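Local coordinates for protein D-glycero-beta-D-manno-heptose-1,7-bisphosphate 7-phosphatase (PDB 2O2X) that removes the C-7 phosphate of D-glycero-beta-D-manno-heptose 1,7-bisphosphate, with magnesium as cofactor, to give heptose 1-phosphate on the way to ADP-heptose, at residues 65-70 and 208-213; 82-85 and 90-93; 118-121 and 127-130; 193-196 and 200-203. All blocks are in the same frame, centred on the assembly; numbering follows the deposited sequence. Where two conformers were deposited one is given.

Contact 1: residues 65-70 and 208-213; sequences IATANR and AIETLG
With OG1 of Thr-67 held beside its backbone N (chi1 -63°), the methyl CG2 is turned anti to that N and pushed across to Ile-209, whose own CG2 is likewise anti to N and comes forward to meet it. The two methyls touch at 3.7 Å. From there the Ile-209 methyl also rests on the backbone of Ala-68, 3.7 Å from its CA. Glu-210 arrives from the flank: a bend at chi2 (-75°) brings the carboxylate over to the Thr-67 methyl, the two side chains crossing at about a right angle, OE2 to CG2 3.6 Å. No direct hydrogen bond joins the two segments. One water donates to Thr-67 OG1 (2.8 Å) and to Glu-210 OE2 (3.0 Å), while a second donates to Thr-67 O and, weakly, to Glu-210 OE1. Thr-67 OG1 is also bonded to Pro-63 O, one turn back, which helps to fix the methyl's direction. In this Rossmann-like HAD fold the helix 62-71 connects the parallel strands 34-36 and 75-80, and the C-terminal helix 199-211 packs beside it; beneath the pair, Ala-68 and Ile-209 both settle on Leu-34, and Ile-209 continues to Leu-158 of strand 158-161.

Contact 2: residues 82-85 and 90-93; sequences SGIA and GWSA
Ile-84 and Trp-91 meet in a CH-pi contact between the short, weakly bonded helix 82-85 of the HAD fold, which follows strand 75-80, and the first turn of helix 91-107. CD1 of Ile-84 stands over the six-membered ring of the indole, 3.5 Å from its centroid and only 13° off the ring normal. The isoleucine chain runs at about a right angle to the tryptophan, and it reaches that face because its outer torsion is extended (chi2 173°), carrying CD1 well out from the backbone. A second kind of contact is plain packing on main chain: CG1 of Ile-84 lies 4.0 Å from the carbonyl C of Gly-90, the N-cap residue of the long helix. NE1 of Trp-91 donates to Pro-15 O, Phe-94 meets the indole edge-to-face, and Trp-18 lies against it with planes at about 30°. Ser-82 is a probable substrate-binding residue, and the side chains of Trp-91 and Thr-79, the latter probably stabilising the phosphoryl group, are about 7 Å apart. Over the six-membered ring the methyl is displaced toward CE3 of Trp-91: Ile-84 CD1 is 3.5 Å from that atom but 4.1 Å from CZ2 across the ring.

Contact 3: residues 118-121 and 127-130; sequences CAYH and PLAI
Tyr-120 lies against Leu-128 and Ile-130 from CB to ring. Its CB passes the carbonyl O of Ile-130 at 3.7 Å; at the ring, CD1 comes to 3.5 Å from Leu-128 O, which sits by the ring edge. Further out CE1 touches CD2 of Leu-128 at 3.6 Å, a leucine that crosses the tyrosine at about a right angle. Ile-130 instead runs alongside, pointing the same way, and with chi2 extended (175°) its CD1 lands over one ring face as a CH-pi contact, 4.0 Å from the centroid. At the tip, OH is hydrogen-bonded to Glu-14 OE1. Cut back to an alanine, this position would probably leave Glu-14 without its hydroxyl partner and Ile-130 without the ring face it packs on. Apart from Cys-118, which ends strand 114-118, both segments lie in the long loop before helix 141-150; it folds back on itself here, and Ala-129 is the centre of an inverse gamma turn. Leu-128 O, the acceptor for that turn, also takes a weak bond from His-121 N (3.4 Å). In return, His-121 O receives the CA-H of Ala-129. The imidazole of His-121, its ND1 hydrogen-bonded to Ala-123 N, packs near Ser-82 and Arg-136, both probable substrate-binding residues.

Contact 4: residues 193-196 and 200-203; sequences IRPL and SELG
OE2 of Glu-201 forms a salt bridge with Arg-197 NH2 and packs on the ring of Pro-195, 3.5 Å from CG. The other oxygen, OE1, lies 3.6 Å from CB of the same proline, so the carboxylate lies against CB and CG of the proline, the two side chains crossing at about a right angle. Extended beyond CG (chi2 167°), the glutamate reaches across the strand to the proline while its CB presses on Pro-195 O at 3.3 Å. A lysine in its place would probably leave Arg-197 without its carboxylate mate and bring a like charge up to it. The setting is a connection from an edge hairpin of the HAD-fold sheet into the C-terminal helix: strand 191-196, which pairs with 177-181 and antiparallel with 186-188, passes through Arg-197 and Asp-198 straight into helix 199-211. Just ahead of that helix, Asp-198 OD1 accepts a hydrogen bond from Glu-201 N. The first torsion of Leu-196 swings CG anti to the backbone N (chi1 -174°), and CD1 then bends round to the helix, 3.5 Å from both N and CA of Leu-202 and 4.0 Å from that residue's CB. The same leucine touches Trp-179 and Val-181 of the neighbouring strand.

Overall arrangement
The four contacts fall into two regions on opposite sides of the chain's centre. Contacts 1 and 4 both use helix 199-211, their centres about 15 Å apart: contact 4 joins the start of the helix to strand 191-196 at the surface, while contact 1 packs its later part against helix 62-71 and is buried. Contacts 2 and 3, one buried and one at the surface, touch directly, as where Trp-91 CZ2 meets Ala-119 CB at 3.6 Å, and lie near probable substrate-binding residues. Contact 1 pairs methyl packing with water bridges to a carboxylate, contact 2 is apolar with a CH-pi contact, contact 3 adds weak backbone bonding to a similar CH-pi contact, and contact 4 sets a carboxylate against a proline.

Contact 1: residues 65-70 and 208-213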
loop_
_atom_site.group_PDB
_atom_site.type_symbol
_atom_site.label_atom_id
_atom_site.label_comp_id
_atom_site.label_asym_id
_atom_site.label_seq_id
_atom_site.Cartn_x
_atom_site.Cartn_y
_atom_site.Cartn_z
ATOM N N ILE A 65 -5.777 9.775 -0.149
ATOM C CA ILE A 65 -5.294 9.670 1.212
ATOM C C ILE A 65 -6.067 10.639 2.124
ATOM O O ILE A 65 -6.521 10.247 3.186
ATOM C CB ILE A 65 -3.766 9.912 1.297
ATOM C CG1 ILE A 65 -2.998 8.937 0.394
ATOM C CG2 ILE A 65 -3.272 9.732 2.725
ATOM C CD1 ILE A 65 -1.529 9.176 0.359
ATOM N N ALA A 66 -6.219 11.880 1.681
ATOM C CA ALA A 66 -6.984 12.865 2.463
ATOM C C ALA A 66 -8.408 12.389 2.750
ATOM O O ALA A 66 -8.922 12.513 3.868
ATOM C CB ALA A 66 -7.024 14.178 1.725
ATOM N N THR A 67 -9.067 11.832 1.743
ATOM C CA THR A 67 -10.430 11.339 1.899
ATOM C C THR A 67 -10.521 10.216 2.917
ATOM O O THR A 67 -11.398 10.214 3.762
ATOM C CB THR A 67 -11.013 10.913 0.520
ATOM O OG1 THR A 67 -11.076 12.064 -0.338
ATOM C CG2 THR A 67 -12.363 10.345 0.637
ATOM N N ALA A 68 -9.613 9.251 2.832
ATOM C CA ALA A 68 -9.564 8.150 3.793
ATOM C C ALA A 68 -9.290 8.694 5.193
ATOM O O ALA A 68 -9.942 8.294 6.174
ATOM C CB ALA A 68 -8.489 7.144 3.396
ATOM N N ASN A 69 -8.313 9.579 5.300
ATOM C CA ASN A 69 -7.971 10.173 6.596
ATOM C C ASN A 69 -9.236 10.785 7.246
ATOM O O ASN A 69 -9.544 10.521 8.417
ATOM C CB ASN A 69 -6.901 11.278 6.505
ATOM C CG ASN A 69 -5.493 10.808 6.100
ATOM O OD1 ASN A 69 -4.673 11.636 5.675
ATOM N ND2 ASN A 69 -5.194 9.502 6.250
ATOM N N ARG A 70 -9.948 11.598 6.473
ATOM C CA ARG A 70 -11.097 12.323 7.017
ATOM C C ARG A 70 -12.283 11.390 7.298
ATOM O O ARG A 70 -13.113 11.678 8.176
ATOM C CB ARG A 70 -11.473 13.504 6.106
ATOM C CG ARG A 70 -10.385 14.590 6.004
ATOM C CD ARG A 70 -10.938 15.942 5.497
ATOM N NE ARG A 70 -11.309 15.959 4.071
ATOM C CZ ARG A 70 -10.523 16.375 3.077
ATOM N NH1 ARG A 70 -9.292 16.788 3.312
ATOM N NH2 ARG A 70 -10.983 16.394 1.842
ATOM N N ALA A 208 -16.034 5.587 -3.433
ATOM C CA ALA A 208 -15.937 4.269 -2.788
ATOM C C ALA A 208 -15.364 4.365 -1.357
ATOM O O ALA A 208 -15.830 3.667 -0.454
ATOM C CB ALA A 208 -15.114 3.349 -3.649
ATOM N N ILE A 209 -14.385 5.243 -1.155
ATOM C CA ILE A 209 -13.785 5.464 0.167
ATOM C C ILE A 209 -14.810 6.130 1.080
ATOM O O ILE A 209 -14.989 5.708 2.222
ATOM C CB ILE A 209 -12.540 6.350 0.073
ATOM C CG1 ILE A 209 -11.432 5.622 -0.681
ATOM C CG2 ILE A 209 -12.051 6.732 1.468
ATOM C CD1 ILE A 209 -10.290 6.495 -1.125
ATOM N N GLU A 210 -15.497 7.148 0.564
ATOM C CA GLU A 210 -16.487 7.895 1.357
ATOM C C GLU A 210 -17.617 7.006 1.871
ATOM O O GLU A 210 -18.074 7.185 3.006
ATOM C CB GLU A 210 -17.075 9.056 0.544
ATOM C CG GLU A 210 -16.129 10.237 0.276
ATOM C CD GLU A 210 -15.898 11.142 1.489
ATOM O OE1 GLU A 210 -16.235 10.746 2.628
ATOM O OE2 GLU A 210 -15.363 12.260 1.287
ATOM N N THR A 211 -18.055 6.040 1.069
ATOM C CA THR A 211 -19.127 5.139 1.523
ATOM C C THR A 211 -18.694 4.354 2.761
ATOM O O THR A 211 -19.522 3.998 3.600
ATOM C CB THR A 211 -19.593 4.139 0.449
ATOM O OG1 THR A 211 -18.535 3.237 0.125
ATOM C CG2 THR A 211 -20.049 4.844 -0.790
ATOM N N LEU A 212 -17.401 4.102 2.892
ATOM C CA LEU A 212 -16.879 3.397 4.054
ATOM C C LEU A 212 -16.747 4.260 5.315
ATOM O O LEU A 212 -16.475 3.716 6.379
ATOM C CB LEU A 212 -15.524 2.793 3.722
ATOM C CG LEU A 212 -15.564 1.917 2.472
ATOM C CD1 LEU A 212 -14.182 1.498 2.122
ATOM C CD2 LEU A 212 -16.489 0.727 2.672
ATOM N N GLY A 213 -16.921 5.576 5.199
ATOM C CA GLY A 213 -16.721 6.509 6.318
ATOM C C GLY A 213 -17.575 6.285 7.565
ATOM O O GLY A 213 -18.666 5.716 7.498
HETATM O O HOH W 1 -13.520 13.455 -0.699
HETATM O O HOH W 2 -13.774 11.779 3.755
#

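Contact 2: residues 82-85 and 90-93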
loop_
_atom_site.group_PDB
_atom_site.type_symbol
_atom_site.label_atom_id
_atom_site.label_comp_id
_atom_site.label_asym_id
_atom_site.label_seq_id
_atom_site.Cartn_x
_atom_site.Cartn_y
_atom_site.Cartn_z
ATOM N N SER A 82 11.981 -5.357 -3.727
ATOM C CA SER A 82 12.877 -6.414 -4.211
ATOM C C SER A 82 14.310 -5.958 -4.343
ATOM O O SER A 82 15.211 -6.794 -4.338
ATOM C CB SER A 82 12.405 -6.943 -5.560
ATOM O OG SER A 82 12.608 -5.978 -6.580
ATOM N N GLY A 83 14.547 -4.655 -4.434
ATOM C CA GLY A 83 15.908 -4.155 -4.551
ATOM C C GLY A 83 16.756 -4.575 -3.370
ATOM O O GLY A 83 17.974 -4.662 -3.488
ATOM N N ILE A 84 16.127 -4.827 -2.214
ATOM C CA ILE A 84 16.843 -5.271 -1.030
ATOM C C ILE A 84 17.411 -6.672 -1.237
ATOM O O ILE A 84 18.595 -6.880 -1.007
ATOM C CB ILE A 84 15.947 -5.143 0.250
ATOM C CG1 ILE A 84 15.625 -3.663 0.473
ATOM C CG2 ILE A 84 16.652 -5.721 1.466
ATOM C CD1 ILE A 84 14.633 -3.371 1.563
ATOM N N ALA A 85 16.607 -7.614 -1.708
ATOM C CA ALA A 85 17.107 -8.952 -2.013
ATOM C C ALA A 85 18.176 -8.938 -3.091
ATOM O O ALA A 85 19.062 -9.816 -3.118
ATOM C CB ALA A 85 15.986 -9.867 -2.427
ATOM N N GLY A 90 19.550 -1.630 1.139
ATOM C CA GLY A 90 19.131 -2.365 2.320
ATOM C C GLY A 90 18.009 -1.700 3.081
ATOM O O GLY A 90 17.442 -0.680 2.659
ATOM N N TRP A 91 17.677 -2.278 4.222
ATOM C CA TRP A 91 16.608 -1.766 5.055
ATOM C C TRP A 91 16.885 -0.382 5.589
ATOM O O TRP A 91 15.951 0.351 5.850
ATOM C CB TRP A 91 16.247 -2.717 6.183
ATOM C CG TRP A 91 15.465 -3.914 5.715
ATOM C CD1 TRP A 91 15.835 -5.206 5.816
ATOM C CD2 TRP A 91 14.154 -3.918 5.105
ATOM N NE1 TRP A 91 14.865 -6.031 5.291
ATOM C CE2 TRP A 91 13.814 -5.263 4.856
ATOM C CE3 TRP A 91 13.245 -2.907 4.749
ATOM C CZ2 TRP A 91 12.594 -5.643 4.278
ATOM C CZ3 TRP A 91 12.034 -3.282 4.154
ATOM C CH2 TRP A 91 11.729 -4.642 3.921
ATOM N N SER A 92 18.158 0.007 5.758
ATOM C CA SER A 92 18.435 1.372 6.210
ATOM C C SER A 92 18.055 2.420 5.165
ATOM O O SER A 92 17.500 3.468 5.486
ATOM C CB SER A 92 19.900 1.508 6.615
ATOM O OG SER A 92 20.087 0.799 7.826
ATOM N N ALA A 93 18.326 2.103 3.910
ATOM C CA ALA A 93 17.900 2.975 2.826
ATOM C C ALA A 93 16.370 3.031 2.744
ATOM O O ALA A 93 15.793 4.108 2.552
ATOM C CB ALA A 93 18.483 2.532 1.526
#

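Contact 3: residues 118-121 and 127-130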
loop_
_atom_site.group_PDB
_atom_site.type_symbol
_atom_site.label_atom_id
_atom_site.label_comp_id
_atom_site.label_asym_id
_atom_site.label_seq_id
_atom_site.Cartn_x
_atom_site.Cartn_y
_atom_site.Cartn_z
ATOM N N CYS A 118 8.064 -6.010 1.868
ATOM C CA CYS A 118 8.611 -7.356 1.629
ATOM C C CYS A 118 9.788 -7.287 0.676
ATOM O O CYS A 118 9.630 -6.851 -0.462
ATOM C CB CYS A 118 7.559 -8.274 1.070
ATOM S SG CYS A 118 8.230 -9.975 0.896
ATOM N N ALA A 119 10.957 -7.746 1.136
ATOM C CA ALA A 119 12.210 -7.683 0.362
ATOM C C ALA A 119 12.437 -8.886 -0.542
ATOM O O ALA A 119 13.232 -8.800 -1.483
ATOM C CB ALA A 119 13.375 -7.544 1.290
ATOM N N TYR A 120 11.812 -10.012 -0.229
ATOM C CA TYR A 120 12.158 -11.279 -0.869
ATOM C C TYR A 120 11.873 -11.279 -2.365
ATOM O O TYR A 120 10.806 -10.828 -2.816
ATOM C CB TYR A 120 11.361 -12.409 -0.241
ATOM C CG TYR A 120 11.610 -12.626 1.244
ATOM C CD1 TYR A 120 12.887 -12.883 1.730
ATOM C CD2 TYR A 120 10.561 -12.614 2.159
ATOM C CE1 TYR A 120 13.113 -13.106 3.112
ATOM C CE2 TYR A 120 10.779 -12.843 3.532
ATOM C CZ TYR A 120 12.047 -13.089 3.986
ATOM O OH TYR A 120 12.255 -13.296 5.338
ATOM N N HIS A 121 12.801 -11.804 -3.161
ATOM C CA HIS A 121 12.590 -11.881 -4.601
ATOM C C HIS A 121 13.402 -13.012 -5.196
ATOM O O HIS A 121 14.543 -13.221 -4.791
ATOM C CB HIS A 121 12.978 -10.543 -5.242
ATOM C CG HIS A 121 12.609 -10.405 -6.690
ATOM N ND1 HIS A 121 13.413 -10.852 -7.722
ATOM C CD2 HIS A 121 11.531 -9.834 -7.275
ATOM C CE1 HIS A 121 12.830 -10.575 -8.878
ATOM N NE2 HIS A 121 11.690 -9.948 -8.637
ATOM N N PRO A 127 20.479 -15.122 1.031
ATOM C CA PRO A 127 19.358 -15.703 1.755
ATOM C C PRO A 127 17.987 -15.057 1.530
ATOM O O PRO A 127 16.966 -15.679 1.797
ATOM C CB PRO A 127 19.796 -15.611 3.232
ATOM C CG PRO A 127 20.803 -14.602 3.270
ATOM C CD PRO A 127 21.486 -14.551 1.932
ATOM N N LEU A 128 17.986 -13.825 1.022
ATOM C CA LEU A 128 16.723 -13.150 0.696
ATOM C C LEU A 128 16.129 -13.532 -0.659
ATOM O O LEU A 128 15.041 -13.067 -1.000
ATOM C CB LEU A 128 16.876 -11.622 0.766
ATOM C CG LEU A 128 17.306 -11.039 2.117
ATOM C CD1 LEU A 128 17.541 -9.554 1.994
ATOM C CD2 LEU A 128 16.307 -11.356 3.183
ATOM N N ALA A 129 16.820 -14.384 -1.420
ATOM C CA ALA A 129 16.349 -14.827 -2.743
ATOM C C ALA A 129 15.267 -15.943 -2.653
ATOM O O ALA A 129 15.329 -16.974 -3.323
ATOM C CB ALA A 129 17.500 -15.224 -3.587
ATOM N N ILE A 130 14.262 -15.707 -1.810
ATOM C CA ILE A 130 13.102 -16.558 -1.681
ATOM C C ILE A 130 12.117 -16.187 -2.765
ATOM O O ILE A 130 11.718 -14.991 -2.845
ATOM C CB ILE A 130 12.458 -16.405 -0.290
ATOM C CG1 ILE A 130 13.492 -16.849 0.770
ATOM C CG2 ILE A 130 11.160 -17.171 -0.209
ATOM C CD1 ILE A 130 13.087 -16.651 2.180
HETATM O O HOH W 3 9.318 -13.788 -2.856
#

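Contact 4: residues 193-196 and 200-203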
loop_
_atom_site.group_PDB
_atom_site.type_symbol
_atom_site.label_atom_id
_atom_site.label_comp_id
_atom_site.label_asym_id
_atom_site.label_seq_id
_atom_site.Cartn_x
_atom_site.Cartn_y
_atom_site.Cartn_z
ATOM N N ILE A 193 -11.440 -4.866 -11.112
ATOM C CA ILE A 193 -10.353 -3.896 -11.333
ATOM C C ILE A 193 -10.960 -2.659 -11.960
ATOM O O ILE A 193 -11.573 -2.728 -13.033
ATOM C CB ILE A 193 -9.236 -4.441 -12.219
ATOM C CG1 ILE A 193 -8.576 -5.640 -11.520
ATOM C CG2 ILE A 193 -8.210 -3.385 -12.466
ATOM C CD1 ILE A 193 -7.585 -6.429 -12.328
ATOM N N ARG A 194 -10.866 -1.547 -11.238
ATOM C CA ARG A 194 -11.415 -0.267 -11.650
ATOM C C ARG A 194 -10.277 0.551 -12.248
ATOM O O ARG A 194 -9.182 0.584 -11.692
ATOM C CB ARG A 194 -12.003 0.473 -10.442
ATOM C CG ARG A 194 -13.005 -0.313 -9.635
ATOM C CD ARG A 194 -14.259 -0.574 -10.396
ATOM N NE ARG A 194 -15.281 -1.182 -9.554
ATOM C CZ ARG A 194 -16.426 -1.654 -10.036
ATOM N NH1 ARG A 194 -16.654 -1.603 -11.340
ATOM N NH2 ARG A 194 -17.312 -2.213 -9.205
ATOM N N PRO A 195 -10.503 1.221 -13.372
ATOM C CA PRO A 195 -9.437 2.009 -13.975
ATOM C C PRO A 195 -9.164 3.289 -13.168
ATOM O O PRO A 195 -10.083 3.845 -12.599
ATOM C CB PRO A 195 -9.998 2.340 -15.362
ATOM C CG PRO A 195 -11.443 2.367 -15.157
ATOM C CD PRO A 195 -11.764 1.317 -14.142
ATOM N N LEU A 196 -7.908 3.698 -13.079
ATOM C CA LEU A 196 -7.562 4.984 -12.436
ATOM C C LEU A 196 -6.617 5.789 -13.328
ATOM O O LEU A 196 -5.405 5.807 -13.135
ATOM C CB LEU A 196 -6.988 4.750 -11.036
ATOM C CG LEU A 196 -6.699 5.969 -10.136
ATOM C CD1 LEU A 196 -7.879 6.923 -10.066
ATOM C CD2 LEU A 196 -6.260 5.540 -8.745
ATOM N N SER A 200 -11.975 11.843 -13.374
ATOM C CA SER A 200 -13.261 11.203 -13.231
ATOM C C SER A 200 -13.142 9.872 -12.500
ATOM O O SER A 200 -13.942 9.559 -11.629
ATOM C CB SER A 200 -13.915 11.008 -14.599
ATOM O OG SER A 200 -15.168 10.383 -14.449
ATOM N N GLU A 201 -12.125 9.100 -12.891
ATOM C CA GLU A 201 -11.875 7.809 -12.272
ATOM C C GLU A 201 -11.415 7.958 -10.828
ATOM O O GLU A 201 -11.782 7.128 -9.993
ATOM C CB GLU A 201 -10.945 6.995 -13.152
ATOM C CG GLU A 201 -11.717 6.536 -14.422
ATOM C CD GLU A 201 -10.879 5.966 -15.556
ATOM O OE1 GLU A 201 -9.632 5.885 -15.473
ATOM O OE2 GLU A 201 -11.505 5.577 -16.579
ATOM N N LEU A 202 -10.646 8.996 -10.506
ATOM C CA LEU A 202 -10.307 9.294 -9.122
ATOM C C LEU A 202 -11.593 9.532 -8.338
ATOM O O LEU A 202 -11.752 9.049 -7.235
ATOM C CB LEU A 202 -9.362 10.487 -9.035
ATOM C CG LEU A 202 -9.077 11.017 -7.635
ATOM C CD1 LEU A 202 -8.436 9.964 -6.769
ATOM C CD2 LEU A 202 -8.209 12.219 -7.691
ATOM N N GLY A 203 -12.553 10.219 -8.951
ATOM C CA GLY A 203 -13.850 10.424 -8.312
ATOM C C GLY A 203 -14.546 9.150 -7.918
ATOM O O GLY A 203 -15.177 9.100 -6.871
#